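Local coordinates for protein BexL (PDB 4XRW) that probably cyclises and aromatises, with loss of water, a polyketide intermediate of the BE-7585A pathway as a di-domain aromatase/cyclase, at residues 44-47 against 48-51. Numbering follows the deposited sequence.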
ATOM      1  N   VAL A  44       3.422 -11.166   0.045  1.00 22.81           N
ATOM      2  CA  VAL A  44       2.488 -10.097  -0.344  1.00 20.55           C
ATOM      3  C   VAL A  44       2.445  -8.931   0.616  1.00 21.03           C
ATOM      4  O   VAL A  44       1.893  -7.884   0.301  1.00 19.70           O
ATOM      5  CB  VAL A  44       1.054 -10.660  -0.511  1.00 22.00           C
ATOM      6  CG1 VAL A  44       1.075 -11.827  -1.500  1.00 24.80           C
ATOM      7  CG2 VAL A  44       0.470 -11.093   0.805  1.00 22.64           C
ATOM      8  N   ALA A  45       3.008  -9.105   1.798  1.00 24.22           N
ATOM      9  CA  ALA A  45       3.136  -8.003   2.723  1.00 25.45           C
ATOM     10  C   ALA A  45       3.971  -6.889   2.046  1.00 24.97           C
ATOM     11  O   ALA A  45       3.869  -5.704   2.412  1.00 25.02           O
ATOM     12  CB  ALA A  45       3.785  -8.480   4.031  1.00 25.68           C
ATOM     13  N   ASN A  46       4.764  -7.263   1.041  1.00 25.31           N
ATOM     14  CA  ASN A  46       5.622  -6.302   0.337  1.00 20.95           C
ATOM     15  C   ASN A  46       4.958  -5.568  -0.825  1.00 22.02           C
ATOM     16  O   ASN A  46       5.531  -4.638  -1.382  1.00 22.66           O
ATOM     17  CB  ASN A  46       6.861  -6.982  -0.216  1.00 21.85           C
ATOM     18  CG  ASN A  46       7.747  -7.527   0.869  1.00 28.66           C
ATOM     19  OD1 ASN A  46       8.286  -6.765   1.669  1.00 30.48           O
ATOM     20  ND2 ASN A  46       7.888  -8.849   0.923  1.00 29.85           N
ATOM     21  N   TRP A  47       3.777  -5.997  -1.231  1.00 19.58           N
ATOM     22  CA  TRP A  47       3.228  -5.441  -2.461  1.00 20.32           C
ATOM     23  C   TRP A  47       3.010  -3.933  -2.381  1.00 18.72           C
ATOM     24  O   TRP A  47       3.278  -3.262  -3.352  1.00 19.77           O
ATOM     25  CB  TRP A  47       1.923  -6.122  -2.820  1.00 17.93           C
ATOM     26  CG  TRP A  47       2.105  -7.475  -3.495  1.00 21.24           C
ATOM     27  CD1 TRP A  47       3.191  -8.277  -3.464  1.00 21.74           C
ATOM     28  CD2 TRP A  47       1.132  -8.139  -4.309  1.00 20.03           C
ATOM     29  NE1 TRP A  47       2.955  -9.435  -4.212  1.00 19.46           N
ATOM     30  CE2 TRP A  47       1.696  -9.368  -4.727  1.00 19.63           C
ATOM     31  CE3 TRP A  47      -0.167  -7.817  -4.710  1.00 19.26           C
ATOM     32  CZ2 TRP A  47       0.993 -10.272  -5.515  1.00 26.22           C
ATOM     33  CZ3 TRP A  47      -0.855  -8.703  -5.493  1.00 24.05           C
ATOM     34  CH2 TRP A  47      -0.272  -9.923  -5.890  1.00 24.93           C
ATOM     35  N   PRO A  48       2.515  -3.417  -1.237  1.00 21.09           N
ATOM     36  CA  PRO A  48       2.266  -1.959  -1.254  1.00 17.65           C
ATOM     37  C   PRO A  48       3.549  -1.164  -1.513  1.00 22.44           C
ATOM     38  O   PRO A  48       3.505  -0.041  -2.038  1.00 22.74           O
ATOM     39  CB  PRO A  48       1.672  -1.689   0.136  1.00 22.77           C
ATOM     40  CG  PRO A  48       0.912  -2.993   0.436  1.00 20.70           C
ATOM     41  CD  PRO A  48       1.929  -4.054  -0.038  1.00 21.09           C
ATOM     42  N   ARG A  49       4.700  -1.746  -1.169  1.00 20.87           N
ATOM     43  CA  ARG A  49       5.956  -1.022  -1.363  1.00 22.84           C
ATOM     44  C   ARG A  49       6.451  -1.047  -2.788  1.00 25.90           C
ATOM     45  O   ARG A  49       7.188  -0.154  -3.193  1.00 25.33           O
ATOM     46  CB  ARG A  49       7.073  -1.597  -0.464  1.00 28.99           C
ATOM     47  CG  ARG A  49       6.673  -1.917   0.948  1.00 46.17           C
ATOM     48  CD  ARG A  49       7.843  -2.549   1.708  1.00 42.41           C
ATOM     49  NE  ARG A  49       7.541  -2.653   3.132  1.00 51.77           N
ATOM     50  CZ  ARG A  49       8.450  -2.642   4.099  1.00 48.70           C
ATOM     51  NH1 ARG A  49       9.743  -2.531   3.807  1.00 47.57           N
ATOM     52  NH2 ARG A  49       8.060  -2.733   5.366  1.00 57.48           N
ATOM     53  N   ILE A  50       6.084  -2.080  -3.550  1.00 25.56           N
ATOM     54  CA  ILE A  50       6.601  -2.262  -4.915  1.00 23.14           C
ATOM     55  C   ILE A  50       5.575  -2.084  -6.027  1.00 26.21           C
ATOM     56  O   ILE A  50       5.948  -1.869  -7.194  1.00 26.85           O
ATOM     57  CB  ILE A  50       7.222  -3.657  -5.095  1.00 27.62           C
ATOM     58  CG1 ILE A  50       6.192  -4.768  -4.896  1.00 27.07           C
ATOM     59  CG2 ILE A  50       8.324  -3.828  -4.114  1.00 27.83           C
ATOM     60  CD1 ILE A  50       6.664  -6.157  -5.380  1.00 30.39           C
ATOM     61  N   PHE A  51       4.293  -2.228  -5.684  1.00 22.63           N
ATOM     62  CA  PHE A  51       3.183  -1.901  -6.597  1.00 20.72           C
ATOM     63  C   PHE A  51       2.415  -0.680  -6.086  1.00 21.62           C
ATOM     64  O   PHE A  51       1.585  -0.799  -5.189  1.00 21.79           O
ATOM     65  CB  PHE A  51       2.226  -3.093  -6.743  1.00 25.51           C
ATOM     66  CG  PHE A  51       2.899  -4.343  -7.263  1.00 27.54           C
ATOM     67  CD1 PHE A  51       3.471  -4.368  -8.523  1.00 32.20           C
ATOM     68  CD2 PHE A  51       2.965  -5.476  -6.493  1.00 26.04           C
ATOM     69  CE1 PHE A  51       4.100  -5.498  -8.989  1.00 28.62           C
ATOM     70  CE2 PHE A  51       3.591  -6.642  -6.975  1.00 30.04           C
ATOM     71  CZ  PHE A  51       4.157  -6.635  -8.215  1.00 32.38           C
TER
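Trp47 and Phe51, one helical turn apart, form a T-shaped (edge-to-face) pair at the end of the short helix 47-50 of the first helix-grip domain, Phe51 being the first residue beyond it. CD2 and CE2 of Phe51 come up under the indole, with CD2 3.7 Å from Trp47 CG; the planes stand at 82°. The methyl CG1 of Val44 lies against the opposite indole face. Trp47 CG is placed beside the backbone N and anti to the carbonyl carbon (chi1 -80°), a turn that sets the ring between these two neighbours. Its NE1 is satisfied by the carbonyl of Val41 in helix 34-42. A bound MES molecule, probably from the crystallisation liquor, lies about 3 Å from the Trp47 side chain (nearest atoms) and may mark a pocket. With an alanine in place of Trp47, a gap would probably open between Val44 and Phe51 and the Val41 carbonyl would lose its indole donor.

Two backbone carbonyls, of Asn46 and Trp47, each serve two N-H groups. Asn46 O takes Arg49 N at 3.0 Å, from above the carbonyl plane, and a weak bond from Ile50 N. Pro48 brings no N-H, while its own carbonyl receives Lys249 NZ from the second half of the chain. Trp47 O accepts twice: Ile50 N reaches it at 3.1 Å, well out of the carbonyl plane, and Phe51 N at 2.7 Å, with an N-H...O angle of 165°.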